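Local coordinates for putative glycerophosphodiester phosphodiesterase (Galdieria sulphuraria, PDB 2O55), which is a putative member of the glycerophosphodiester phosphodiesterase family, whose chain folds as a TIM barrel, at residues Val10-Val15 against Cys242-Phe247; Ile40-Arg45 against Leu111-Lys116; Val15-Leu20 against Met219-Asp224; Thr25-Val30 against Gly88-Pro93. All coordinates share one frame; numbering follows the deposited sequence.

Interaction 1: residues Val10-Val15 against Cys242-Phe247. With SO4 (sulfate ion), chain B.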
loop_
_atom_site.group_PDB
_atom_site.type_symbol
_atom_site.label_atom_id
_atom_site.label_comp_id
_atom_site.label_asym_id
_atom_site.label_seq_id
_atom_site.Cartn_x
_atom_site.Cartn_y
_atom_site.Cartn_z
ATOM N N VAL A 10 3.326 1.171 8.939
ATOM C CA VAL A 10 3.384 0.765 7.536
ATOM C C VAL A 10 4.270 1.748 6.777
ATOM O O VAL A 10 3.974 2.948 6.743
ATOM C CB VAL A 10 2.006 0.737 6.879
ATOM C CG1 VAL A 10 2.154 0.250 5.471
ATOM C CG2 VAL A 10 1.088 -0.176 7.630
ATOM N N GLY A 11 5.352 1.256 6.179
ATOM C CA GLY A 11 6.261 2.111 5.408
ATOM C C GLY A 11 5.673 2.528 4.068
ATOM O O GLY A 11 5.612 1.716 3.134
ATOM N N HIS A 12 5.241 3.789 3.975
ATOM C CA HIS A 12 4.599 4.306 2.776
ATOM C C HIS A 12 5.581 4.347 1.606
ATOM O O HIS A 12 6.565 5.078 1.636
ATOM C CB HIS A 12 3.977 5.688 3.019
ATOM C CG HIS A 12 2.908 6.051 2.022
ATOM N ND1 HIS A 12 2.186 7.227 2.089
ATOM C CD2 HIS A 12 2.427 5.382 0.944
ATOM C CE1 HIS A 12 1.321 7.273 1.092
ATOM N NE2 HIS A 12 1.446 6.165 0.382
ATOM N N ARG A 13 5.295 3.537 0.587
ATOM C CA ARG A 13 6.165 3.353 -0.575
ATOM C C ARG A 13 7.592 2.980 -0.184
ATOM O O ARG A 13 8.545 3.270 -0.907
ATOM C CB ARG A 13 6.111 4.585 -1.482
ATOM C CG ARG A 13 4.717 4.890 -1.972
ATOM C CD ARG A 13 4.740 6.041 -2.918
ATOM N NE ARG A 13 3.463 6.743 -2.907
ATOM C CZ ARG A 13 3.278 7.975 -3.373
ATOM N NH1 ARG A 13 4.302 8.635 -3.875
ATOM N NH2 ARG A 13 2.076 8.551 -3.328
ATOM N N GLY A 14 7.716 2.320 0.965
ATOM C CA GLY A 14 9.001 1.978 1.565
ATOM C C GLY A 14 9.362 2.917 2.708
ATOM O O GLY A 14 8.587 3.112 3.649
ATOM N N VAL A 15 10.550 3.502 2.633
ATOM C CA VAL A 15 11.021 4.405 3.668
ATOM C C VAL A 15 10.304 5.730 3.541
ATOM O O VAL A 15 10.666 6.713 4.182
ATOM C CB VAL A 15 12.522 4.664 3.550
ATOM C CG1 VAL A 15 13.291 3.370 3.666
ATOM C CG2 VAL A 15 12.832 5.389 2.239
ATOM N N CYS A 242 0.053 4.350 8.077
ATOM C CA CYS A 242 0.810 4.364 6.860
ATOM C C CYS A 242 1.480 5.727 6.804
ATOM O O CYS A 242 0.889 6.710 6.331
ATOM C CB CYS A 242 -0.099 4.107 5.661
ATOM S SG CYS A 242 0.802 3.748 4.136
ATOM N N SER A 243 2.721 5.759 7.296
ATOM C CA SER A 243 3.489 6.982 7.547
ATOM C C SER A 243 4.458 7.336 6.435
ATOM O O SER A 243 5.041 6.461 5.808
ATOM C CB SER A 243 4.293 6.807 8.833
ATOM O OG SER A 243 5.044 7.973 9.142
ATOM N N ASN A 244 4.648 8.630 6.210
ATOM C CA ASN A 244 5.651 9.100 5.267
ATOM C C ASN A 244 6.993 9.235 5.959
ATOM O O ASN A 244 8.016 9.473 5.314
ATOM C CB ASN A 244 5.238 10.432 4.663
ATOM C CG ASN A 244 3.894 10.363 3.947
ATOM O OD1 ASN A 244 3.528 9.347 3.345
ATOM N ND2 ASN A 244 3.153 11.460 3.997
ATOM N N TYR A 245 6.991 9.080 7.280
ATOM C CA TYR A 245 8.221 9.084 8.051
ATOM C C TYR A 245 8.258 7.934 9.050
ATOM O O TYR A 245 8.190 8.165 10.255
ATOM C CB TYR A 245 8.379 10.427 8.749
ATOM C CG TYR A 245 8.482 11.531 7.743
ATOM C CD1 TYR A 245 7.326 12.130 7.226
ATOM C CD2 TYR A 245 9.743 11.953 7.267
ATOM C CE1 TYR A 245 7.418 13.129 6.283
ATOM C CE2 TYR A 245 9.850 12.952 6.328
ATOM C CZ TYR A 245 8.681 13.538 5.833
ATOM O OH TYR A 245 8.762 14.523 4.875
ATOM N N PRO A 246 8.383 6.689 8.555
ATOM C CA PRO A 246 8.376 5.514 9.449
ATOM C C PRO A 246 9.462 5.537 10.558
ATOM O O PRO A 246 9.194 5.139 11.712
ATOM C CB PRO A 246 8.592 4.334 8.487
ATOM C CG PRO A 246 9.085 4.928 7.210
ATOM C CD PRO A 246 8.547 6.306 7.139
ATOM N N PHE A 247 10.666 6.002 10.211
ATOM C CA PHE A 247 11.771 6.051 11.161
ATOM C C PHE A 247 11.475 7.061 12.280
ATOM O O PHE A 247 11.761 6.796 13.458
ATOM C CB PHE A 247 13.107 6.305 10.444
ATOM C CG PHE A 247 13.421 5.281 9.363
ATOM C CD1 PHE A 247 14.331 5.566 8.351
ATOM C CD2 PHE A 247 12.783 4.019 9.348
ATOM C CE1 PHE A 247 14.611 4.618 7.359
ATOM C CE2 PHE A 247 13.054 3.065 8.350
ATOM C CZ PHE A 247 13.961 3.372 7.357
HETATM S S SO4 B . -1.178 8.840 -1.995
HETATM O O1 SO4 B . -2.117 9.284 -0.982
HETATM O O2 SO4 B . -0.809 10.016 -2.756
HETATM O O3 SO4 B . 0.029 8.368 -1.353
HETATM O O4 SO4 B . -1.708 7.763 -2.839
#
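H12 and N244 lie side by side and point the same way, and the imidazole donates through ND1 to the amide oxygen: H12 ND1 to N244 OD1 is 2.8 Å. Ring and amide planes are turned 22° apart, and the N-H...O angle is a bent 141°. With SG anti to the backbone N (chi1 -167°), C242 brings its sulfur over one face of the same ring, 4.1 Å from the centroid of the H12 ring and displaced toward the rim. Beneath these side chains the two strands run parallel, with S243 N bonded to V10 O at 3.1 Å and H12 N to S243 O at 3.2 Å. In the TIM barrel this pairs the first strand, 8-12, with the last, 240-243, and closes the cylinder. Farther along, V15 CG1 meets F247 CZ at 3.8 Å while the P246 ring packs on the V15 carbonyl. The type II turn G11-G14 carries R13 over to the sulfate, where R13 NH2 bonds O3 at 2.9 Å from the edge of the guanidinium; E23 takes R13 NH1, and W218 and H56 also bond the anion. Further out, N244 ND2 bonds P220 O and also approaches F223 O, the latter modelled too short to be certain. This would hold OD1 toward H12 and so limit rotation of the imidazole, whose CE1-NE2 edge faces the sulfate.

Interaction 2: residues Ile40-Arg45 against Leu111-Lys116. With SO4 (sulfate ion), chain C.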
loop_
_atom_site.group_PDB
_atom_site.type_symbol
_atom_site.label_atom_id
_atom_site.label_comp_id
_atom_site.label_asym_id
_atom_site.label_seq_id
_atom_site.Cartn_x
_atom_site.Cartn_y
_atom_site.Cartn_z
ATOM N N ILE A 40 5.156 -2.730 4.781
ATOM C CA ILE A 40 5.254 -1.624 3.832
ATOM C C ILE A 40 4.038 -1.580 2.914
ATOM O O ILE A 40 3.362 -2.596 2.683
ATOM C CB ILE A 40 6.550 -1.625 2.988
ATOM C CG1 ILE A 40 6.634 -2.866 2.099
ATOM C CG2 ILE A 40 7.812 -1.441 3.854
ATOM C CD1 ILE A 40 6.022 -2.659 0.699
ATOM N N GLU A 41 3.759 -0.386 2.397
ATOM C CA GLU A 41 2.726 -0.198 1.405
ATOM C C GLU A 41 3.452 -0.007 0.097
ATOM O O GLU A 41 4.480 0.642 0.069
ATOM C CB GLU A 41 1.876 1.028 1.738
ATOM C CG GLU A 41 0.673 1.238 0.822
ATOM C CD GLU A 41 1.025 1.903 -0.540
ATOM O OE1 GLU A 41 0.333 1.592 -1.533
ATOM O OE2 GLU A 41 1.979 2.729 -0.645
ATOM N N THR A 42 2.932 -0.582 -0.985
ATOM C CA THR A 42 3.446 -0.307 -2.335
ATOM C C THR A 42 2.337 -0.294 -3.392
ATOM O O THR A 42 1.225 -0.787 -3.164
ATOM C CB THR A 42 4.596 -1.256 -2.737
ATOM O OG1 THR A 42 5.284 -0.713 -3.861
ATOM C CG2 THR A 42 4.076 -2.599 -3.106
ATOM N N ASP A 43 2.668 0.268 -4.551
ATOM C CA ASP A 43 1.689 0.592 -5.575
ATOM C C ASP A 43 1.825 -0.306 -6.803
ATOM O O ASP A 43 2.806 -0.205 -7.532
ATOM C CB ASP A 43 1.882 2.058 -5.979
ATOM C CG ASP A 43 1.851 3.025 -4.772
ATOM O OD1 ASP A 43 0.789 3.128 -4.103
ATOM O OD2 ASP A 43 2.889 3.692 -4.514
ATOM N N LEU A 44 0.841 -1.175 -7.038
ATOM C CA LEU A 44 0.875 -2.111 -8.180
ATOM C C LEU A 44 0.274 -1.529 -9.442
ATOM O O LEU A 44 -0.872 -1.073 -9.424
ATOM C CB LEU A 44 0.111 -3.400 -7.869
ATOM C CG LEU A 44 0.351 -4.132 -6.559
ATOM C CD1 LEU A 44 -0.425 -5.432 -6.602
ATOM C CD2 LEU A 44 1.837 -4.381 -6.325
ATOM N N ARG A 45 1.042 -1.546 -10.534
ATOM C CA ARG A 45 0.502 -1.259 -11.868
ATOM C C ARG A 45 1.034 -2.300 -12.842
ATOM O O ARG A 45 2.047 -2.962 -12.570
ATOM C CB ARG A 45 0.853 0.161 -12.357
ATOM C CG ARG A 45 0.737 1.272 -11.311
ATOM C CD ARG A 45 1.047 2.638 -11.860
ATOM N NE ARG A 45 -0.179 3.336 -12.209
ATOM C CZ ARG A 45 -0.695 4.350 -11.519
ATOM N NH1 ARG A 45 -0.077 4.817 -10.444
ATOM N NH2 ARG A 45 -1.834 4.913 -11.912
ATOM N N LEU A 111 3.084 -7.098 3.556
ATOM C CA LEU A 111 2.897 -6.036 2.567
ATOM C C LEU A 111 1.443 -5.551 2.438
ATOM O O LEU A 111 0.478 -6.340 2.509
ATOM C CB LEU A 111 3.396 -6.498 1.198
ATOM C CG LEU A 111 4.723 -7.267 1.129
ATOM C CD1 LEU A 111 4.704 -8.240 -0.031
ATOM C CD2 LEU A 111 5.947 -6.339 1.029
ATOM N N ASN A 112 1.301 -4.239 2.250
ATOM C CA ASN A 112 0.078 -3.672 1.700
ATOM C C ASN A 112 0.265 -3.278 0.226
ATOM O O ASN A 112 1.009 -2.354 -0.101
ATOM C CB ASN A 112 -0.380 -2.489 2.531
ATOM C CG ASN A 112 -0.689 -2.869 3.961
ATOM O OD1 ASN A 112 -1.013 -4.016 4.271
ATOM N ND2 ASN A 112 -0.596 -1.901 4.845
ATOM N N LEU A 113 -0.415 -4.008 -0.653
ATOM C CA LEU A 113 -0.373 -3.749 -2.076
ATOM C C LEU A 113 -1.592 -2.943 -2.517
ATOM O O LEU A 113 -2.717 -3.445 -2.439
ATOM C CB LEU A 113 -0.326 -5.068 -2.824
ATOM C CG LEU A 113 0.694 -6.058 -2.252
ATOM C CD1 LEU A 113 0.618 -7.374 -2.990
ATOM C CD2 LEU A 113 2.113 -5.524 -2.286
ATOM N N GLU A 114 -1.381 -1.691 -2.954
ATOM C CA GLU A 114 -2.464 -0.933 -3.584
ATOM C C GLU A 114 -2.573 -1.202 -5.107
ATOM O O GLU A 114 -1.603 -1.048 -5.867
ATOM C CB GLU A 114 -2.419 0.577 -3.282
ATOM C CG GLU A 114 -3.665 1.289 -3.844
ATOM C CD GLU A 114 -3.742 2.791 -3.580
ATOM O OE1 GLU A 114 -2.723 3.388 -3.133
ATOM O OE2 GLU A 114 -4.848 3.361 -3.839
ATOM N N LEU A 115 -3.762 -1.613 -5.529
ATOM C CA LEU A 115 -4.051 -1.704 -6.939
ATOM C C LEU A 115 -4.299 -0.295 -7.492
ATOM O O LEU A 115 -5.422 0.206 -7.464
ATOM C CB LEU A 115 -5.249 -2.637 -7.179
ATOM C CG LEU A 115 -5.354 -3.976 -6.416
ATOM C CD1 LEU A 115 -6.506 -4.826 -6.966
ATOM C CD2 LEU A 115 -4.042 -4.764 -6.446
ATOM N N LYS A 116 -3.224 0.337 -7.951
ATOM C CA LYS A 116 -3.287 1.646 -8.582
ATOM C C LYS A 116 -3.773 1.455 -10.006
ATOM O O LYS A 116 -3.060 0.956 -10.881
ATOM C CB LYS A 116 -1.936 2.358 -8.530
ATOM C CG LYS A 116 -1.740 3.264 -7.321
ATOM C CD LYS A 116 -2.209 4.676 -7.602
ATOM C CE LYS A 116 -2.369 5.482 -6.310
ATOM N NZ LYS A 116 -2.842 6.886 -6.596
HETATM S S SO4 C . -6.142 4.946 -8.067
HETATM O O1 SO4 C . -7.282 5.838 -8.241
HETATM O O2 SO4 C . -4.914 5.688 -8.340
HETATM O O3 SO4 C . -6.122 4.424 -6.695
HETATM O O4 SO4 C . -6.254 3.833 -9.002
#
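E41 and D43 turn their carboxylates to the same face of the sheet as E114, and the three acids meet there at different tilts. E41 OE1 stands 3.9 Å from E114 OE1, the two carboxylate planes 76° apart. D43 comes closer, with its OD1 3.7 Å from the same E114 OE1 and the planes at 53°. D43 OD2 also takes a hydrogen bond from the amide of N24. On the other face the side chains are apolar or nearly so. I40 and L111 run alongside each other, CD1 to CD2 3.7 Å, and T42 CG2 lies beside L113 CD2 at 3.6 Å. L44 slants across L113 and L115, its CD1 touching L113 CB and L115 CD2. Strands 39-46 and 110-115 are parallel neighbours in the TIM barrel: the acids face its interior, and L44 and L111 pack against helix 95-104. The acidic group is consistent with the metal site of family relatives, although no metal takes part in this contact. Four good backbone bonds hold the register, among them N112 N to I40 O at 2.7 Å, with a weaker one from K116 N to L44 O at the end. K116 CB lies over one face of the R45 guanidinium, 3.6 Å from R45 NH1; beyond it the chain bends at chi2 (-90°), which sets CD beside the same NH1. Its amine goes on to a second sulfate, where K116 NZ bonds O2 at 3.0 Å.

Interaction 3: residues Val15-Leu20 against Met219-Asp224. With SO4 (sulfate ion), chain B.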
loop_
_atom_site.group_PDB
_atom_site.type_symbol
_atom_site.label_atom_id
_atom_site.label_comp_id
_atom_site.label_asym_id
_atom_site.label_seq_id
_atom_site.Cartn_x
_atom_site.Cartn_y
_atom_site.Cartn_z
ATOM N N VAL A 15 10.550 3.502 2.633
ATOM C CA VAL A 15 11.021 4.405 3.668
ATOM C C VAL A 15 10.304 5.730 3.541
ATOM O O VAL A 15 10.666 6.713 4.182
ATOM C CB VAL A 15 12.522 4.664 3.550
ATOM C CG1 VAL A 15 13.291 3.370 3.666
ATOM C CG2 VAL A 15 12.832 5.389 2.239
ATOM N N GLY A 16 9.292 5.765 2.688
ATOM C CA GLY A 16 8.470 6.960 2.552
ATOM C C GLY A 16 9.289 8.175 2.185
ATOM O O GLY A 16 10.188 8.085 1.343
ATOM N N LYS A 17 8.983 9.300 2.836
ATOM C CA LYS A 17 9.621 10.592 2.540
ATOM C C LYS A 17 10.925 10.824 3.315
ATOM O O LYS A 17 11.443 11.942 3.327
ATOM C CB LYS A 17 8.638 11.763 2.746
ATOM C CG LYS A 17 7.729 12.004 1.552
ATOM C CD LYS A 17 6.624 12.991 1.841
ATOM C CE LYS A 17 6.955 14.355 1.325
ATOM N NZ LYS A 17 5.749 15.217 1.431
ATOM N N GLU A 18 11.456 9.786 3.962
ATOM C CA GLU A 18 12.760 9.921 4.613
ATOM C C GLU A 18 13.818 10.149 3.516
ATOM O O GLU A 18 13.579 9.859 2.325
ATOM C CB GLU A 18 13.103 8.704 5.489
ATOM C CG GLU A 18 12.031 8.290 6.513
ATOM C CD GLU A 18 12.062 9.037 7.858
ATOM O OE1 GLU A 18 12.687 10.114 7.998
ATOM O OE2 GLU A 18 11.424 8.527 8.799
ATOM N N GLY A 19 14.969 10.688 3.895
ATOM C CA GLY A 19 16.027 10.918 2.906
ATOM C C GLY A 19 16.520 9.691 2.129
ATOM O O GLY A 19 16.702 9.750 0.918
ATOM N N LEU A 20 16.670 8.565 2.818
ATOM C CA LEU A 20 17.643 7.529 2.455
ATOM C C LEU A 20 17.513 6.795 1.109
ATOM O O LEU A 20 18.469 6.127 0.676
ATOM C CB LEU A 20 17.738 6.520 3.601
ATOM C CG LEU A 20 18.035 7.122 4.984
ATOM C CD1 LEU A 20 17.028 6.606 6.015
ATOM C CD2 LEU A 20 19.514 6.911 5.426
HETATM N N MSE A 219 -1.451 8.457 5.379
HETATM C CA MSE A 219 -0.906 9.805 5.129
HETATM C C MSE A 219 -0.660 9.995 3.632
HETATM O O MSE A 219 0.165 9.304 3.057
HETATM C CB MSE A 219 0.386 10.052 5.918
HETATM C CG MSE A 219 0.322 9.683 7.396
HETATM SE SE MSE A 219 -0.891 10.778 8.444
HETATM C CE MSE A 219 -0.334 10.198 10.178
ATOM N N PRO A 220 -1.381 10.934 2.992
ATOM C CA PRO A 220 -1.091 11.155 1.577
ATOM C C PRO A 220 0.365 11.537 1.407
ATOM O O PRO A 220 0.998 12.009 2.343
ATOM C CB PRO A 220 -1.970 12.351 1.215
ATOM C CG PRO A 220 -3.032 12.393 2.233
ATOM C CD PRO A 220 -2.440 11.835 3.487
ATOM N N TRP A 221 0.905 11.332 0.223
ATOM C CA TRP A 221 2.265 11.723 -0.002
ATOM C C TRP A 221 2.426 13.235 0.246
ATOM O O TRP A 221 3.423 13.680 0.837
ATOM C CB TRP A 221 2.664 11.340 -1.418
ATOM C CG TRP A 221 4.125 11.283 -1.631
ATOM C CD1 TRP A 221 4.889 12.190 -2.310
ATOM C CD2 TRP A 221 5.019 10.271 -1.157
ATOM N NE1 TRP A 221 6.206 11.805 -2.292
ATOM C CE2 TRP A 221 6.317 10.627 -1.592
ATOM C CE3 TRP A 221 4.854 9.103 -0.401
ATOM C CZ2 TRP A 221 7.449 9.844 -1.302
ATOM C CZ3 TRP A 221 5.989 8.324 -0.109
ATOM C CH2 TRP A 221 7.265 8.704 -0.561
ATOM N N ILE A 222 1.428 14.019 -0.167
ATOM C CA ILE A 222 1.457 15.485 0.016
ATOM C C ILE A 222 1.783 15.930 1.459
ATOM O O ILE A 222 2.295 17.021 1.663
ATOM C CB ILE A 222 0.133 16.205 -0.518
ATOM C CG1 ILE A 222 0.345 17.726 -0.674
ATOM C CG2 ILE A 222 -1.091 15.893 0.368
ATOM C CD1 ILE A 222 -0.837 18.498 -1.320
ATOM N N PHE A 223 1.509 15.073 2.432
ATOM C CA PHE A 223 1.420 15.474 3.822
ATOM C C PHE A 223 2.611 14.975 4.601
ATOM O O PHE A 223 2.838 13.775 4.647
ATOM C CB PHE A 223 0.140 14.878 4.412
ATOM C CG PHE A 223 -0.096 15.224 5.858
ATOM C CD1 PHE A 223 -0.510 16.504 6.225
ATOM C CD2 PHE A 223 0.066 14.252 6.853
ATOM C CE1 PHE A 223 -0.737 16.814 7.555
ATOM C CE2 PHE A 223 -0.159 14.547 8.180
ATOM C CZ PHE A 223 -0.553 15.825 8.537
ATOM N N ASP A 224 3.366 15.881 5.221
ATOM C CA ASP A 224 4.504 15.463 6.029
ATOM C C ASP A 224 4.065 15.215 7.462
ATOM O O ASP A 224 4.013 16.139 8.270
ATOM C CB ASP A 224 5.627 16.505 5.995
ATOM C CG ASP A 224 6.352 16.568 4.643
ATOM O OD1 ASP A 224 6.689 15.499 4.069
ATOM O OD2 ASP A 224 6.609 17.708 4.175
HETATM S S SO4 B . -1.178 8.840 -1.995
HETATM O O1 SO4 B . -2.117 9.284 -0.982
HETATM O O2 SO4 B . -0.809 10.016 -2.756
HETATM O O3 SO4 B . 0.029 8.368 -1.353
HETATM O O4 SO4 B . -1.708 7.763 -2.839
#
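G16 and K17 form the corner of a type II' turn, V15-E18, that sits against W221, itself at the corner of a type I turn, P220-F223. Each turn is closed by its own backbone bond, E18 N to V15 O at 3.2 Å and F223 N to P220 O at 3.1 Å. The positive phi of G16 suits glycine, and its backbone lies close to the far end of the indole, with G16 C 3.5 Å from W221 CH2. Next to it K17 sets its CG over one face of the indole. K17 CG is 3.8 Å from the centroid of the W221 six-membered ring and 21° off the normal, a CH-pi contact displaced toward the rim. Both segments belong to loops that follow barrel strands, 8-12 and 214-218, and lead into the next helices, so the contact joins two beta-alpha loops at the C-terminal mouth of the TIM barrel. Beyond CG the lysine bends, chi3 at 99° placing CE, and the amine is gripped twice. K17 NZ bonds W221 O at 2.9 Å, nearly along the C=O axis. It also makes a salt bridge to D224 OD1 at 2.8 Å, the lysine and aspartate side chains crossing at about a right angle; as a hydrogen bond this is weak. D224 OD1 is also approached by the hydroxyl of Y245, at a modelled separation too short to be trusted in detail. The W221 ring also packs edge-to-face with H12, and W221 N makes a weak hydrogen bond to sulfate O3 at 3.5 Å.

Interaction 4: residues Thr25-Val30 against Gly88-Pro93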
loop_
_atom_site.group_PDB
_atom_site.type_symbol
_atom_site.label_atom_id
_atom_site.label_comp_id
_atom_site.label_asym_id
_atom_site.label_seq_id
_atom_site.Cartn_x
_atom_site.Cartn_y
_atom_site.Cartn_z
ATOM N N THR A 25 11.182 1.596 -4.452
ATOM C CA THR A 25 12.473 1.166 -4.952
ATOM C C THR A 25 12.935 0.076 -3.993
ATOM O O THR A 25 12.722 0.217 -2.797
ATOM C CB THR A 25 13.446 2.368 -4.943
ATOM O OG1 THR A 25 14.225 2.387 -6.137
ATOM C CG2 THR A 25 14.352 2.337 -3.741
ATOM N N LEU A 26 13.541 -1.003 -4.502
ATOM C CA LEU A 26 13.990 -2.130 -3.646
ATOM C C LEU A 26 14.847 -1.692 -2.457
ATOM O O LEU A 26 14.685 -2.213 -1.344
ATOM C CB LEU A 26 14.747 -3.186 -4.452
ATOM C CG LEU A 26 13.931 -4.000 -5.445
ATOM C CD1 LEU A 26 14.830 -4.620 -6.513
ATOM C CD2 LEU A 26 13.092 -5.053 -4.732
ATOM N N ARG A 27 15.741 -0.726 -2.692
ATOM C CA ARG A 27 16.649 -0.224 -1.653
ATOM C C ARG A 27 15.838 0.374 -0.515
ATOM O O ARG A 27 16.236 0.308 0.645
ATOM C CB ARG A 27 17.631 0.815 -2.209
ATOM C CG ARG A 27 19.023 0.752 -1.580
ATOM C CD ARG A 27 19.063 1.335 -0.176
ATOM N NE ARG A 27 19.915 0.568 0.734
ATOM C CZ ARG A 27 20.959 1.067 1.391
ATOM N NH1 ARG A 27 21.287 2.347 1.256
ATOM N NH2 ARG A 27 21.666 0.288 2.201
ATOM N N SER A 28 14.690 0.949 -0.865
ATOM C CA SER A 28 13.751 1.494 0.096
ATOM C C SER A 28 13.147 0.356 0.924
ATOM O O SER A 28 13.182 0.401 2.153
ATOM C CB SER A 28 12.672 2.310 -0.626
ATOM O OG SER A 28 11.767 2.918 0.275
ATOM N N PHE A 29 12.626 -0.673 0.258
ATOM C CA PHE A 29 12.001 -1.804 0.949
ATOM C C PHE A 29 13.018 -2.586 1.771
ATOM O O PHE A 29 12.749 -2.928 2.923
ATOM C CB PHE A 29 11.262 -2.731 -0.022
ATOM C CG PHE A 29 10.228 -2.031 -0.891
ATOM C CD1 PHE A 29 9.241 -1.207 -0.324
ATOM C CD2 PHE A 29 10.225 -2.217 -2.280
ATOM C CE1 PHE A 29 8.278 -0.557 -1.127
ATOM C CE2 PHE A 29 9.264 -1.578 -3.098
ATOM C CZ PHE A 29 8.285 -0.745 -2.510
ATOM N N VAL A 30 14.197 -2.848 1.199
ATOM C CA VAL A 30 15.264 -3.530 1.951
ATOM C C VAL A 30 15.553 -2.748 3.228
ATOM O O VAL A 30 15.565 -3.321 4.315
ATOM C CB VAL A 30 16.586 -3.726 1.136
ATOM C CG1 VAL A 30 17.672 -4.381 2.007
ATOM C CG2 VAL A 30 16.352 -4.560 -0.138
ATOM N N GLY A 88 19.122 8.506 -7.457
ATOM C CA GLY A 88 20.480 8.433 -7.967
ATOM C C GLY A 88 20.981 7.008 -7.857
ATOM O O GLY A 88 21.641 6.645 -6.883
ATOM N N GLY A 89 20.636 6.187 -8.841
ATOM C CA GLY A 89 21.161 4.838 -8.907
ATOM C C GLY A 89 20.172 3.686 -8.838
ATOM O O GLY A 89 20.540 2.560 -9.174
ATOM N N HIS A 90 18.932 3.931 -8.409
ATOM C CA HIS A 90 17.967 2.829 -8.217
ATOM C C HIS A 90 16.880 2.840 -9.274
ATOM O O HIS A 90 16.684 3.852 -9.948
ATOM C CB HIS A 90 17.382 2.843 -6.808
ATOM C CG HIS A 90 18.419 3.063 -5.754
ATOM N ND1 HIS A 90 18.492 4.224 -5.013
ATOM C CD2 HIS A 90 19.460 2.294 -5.353
ATOM C CE1 HIS A 90 19.517 4.151 -4.181
ATOM N NE2 HIS A 90 20.121 2.988 -4.366
ATOM N N THR A 91 16.190 1.714 -9.436
ATOM C CA THR A 91 15.337 1.520 -10.617
ATOM C C THR A 91 13.952 0.949 -10.307
ATOM O O THR A 91 13.749 0.383 -9.230
ATOM C CB THR A 91 16.040 0.638 -11.674
ATOM O OG1 THR A 91 15.379 0.811 -12.930
ATOM C CG2 THR A 91 16.042 -0.857 -11.267
ATOM N N ILE A 92 13.008 1.093 -11.246
ATOM C CA ILE A 92 11.642 0.577 -11.039
ATOM C C ILE A 92 11.689 -0.944 -10.930
ATOM O O ILE A 92 12.154 -1.612 -11.849
ATOM C CB ILE A 92 10.620 0.996 -12.146
ATOM C CG1 ILE A 92 10.489 2.516 -12.243
ATOM C CG2 ILE A 92 9.251 0.430 -11.838
ATOM C CD1 ILE A 92 9.792 2.992 -13.498
ATOM N N PRO A 93 11.232 -1.487 -9.791
ATOM C CA PRO A 93 11.169 -2.934 -9.612
ATOM C C PRO A 93 9.865 -3.557 -10.135
ATOM O O PRO A 93 8.882 -2.841 -10.369
ATOM C CB PRO A 93 11.268 -3.104 -8.094
ATOM C CG PRO A 93 10.841 -1.781 -7.509
ATOM C CD PRO A 93 10.749 -0.762 -8.602
#
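P93, H90 and T25 bury most of the surface here, and each meets the start of helix 26-34 or the loop opposite in its own way. The P93 ring turns toward the helix and packs its CB on L26 CG at 3.9 Å. The two side chains slide past each other in opposite directions, and P93 CG reaches T25 CA at 4.2 Å. H90 also faces the helix. Its ring takes R27 over one face: R27 CB lies 4.0 Å from the H90 ring centroid and 17° off the normal, a CH-pi contact shifted toward the rim on the CD2-NE2 side. R27 is deposited in two conformers, and the CH-pi contact is that of the one described, so it is tentative. In the barrel, helix 26-34 follows the first strand, while 88-93 is the loop that leads into helix 95-104, so the contact brings the first helix up against the entry to a later one. T25 occupies the N-cap position, yet its side chain makes no capping bond; OG1 instead lies against H90 CB at 3.3 Å, approaching the ring obliquely. Backbone bonds start the helix, F29 N to T25 O at 3.2 Å among them. Around the contact, L26 also touches E97 and A101 of helix 95-104, P93 rests on L54, and P22 flanks H90.

How the interactions relate
Interactions 1 and 3 have centres 7 Å apart and share V15 and the same sulfate, which R13, W218 and H56 bond and W221 N reaches weakly; a second sulfate lies by interaction 2. Interaction 2 adjoins interaction 1 within the sheet: G11 O to E41 N is 2.9 Å, and R13 NE to D43 OD2 a long 3.5 Å, so the anion-facing arginine borders the acidic group. Interaction 4, 15 Å from the other centres, reaches inward through S28 OG, 2.7 Å from V15 N, and through F29, whose CE1 lies 3.6 Å from I40 CD1. Interactions 1 and 3 lie at the C-terminal mouth, interaction 2 in the wall, its acids turned inward, and interaction 4 outside.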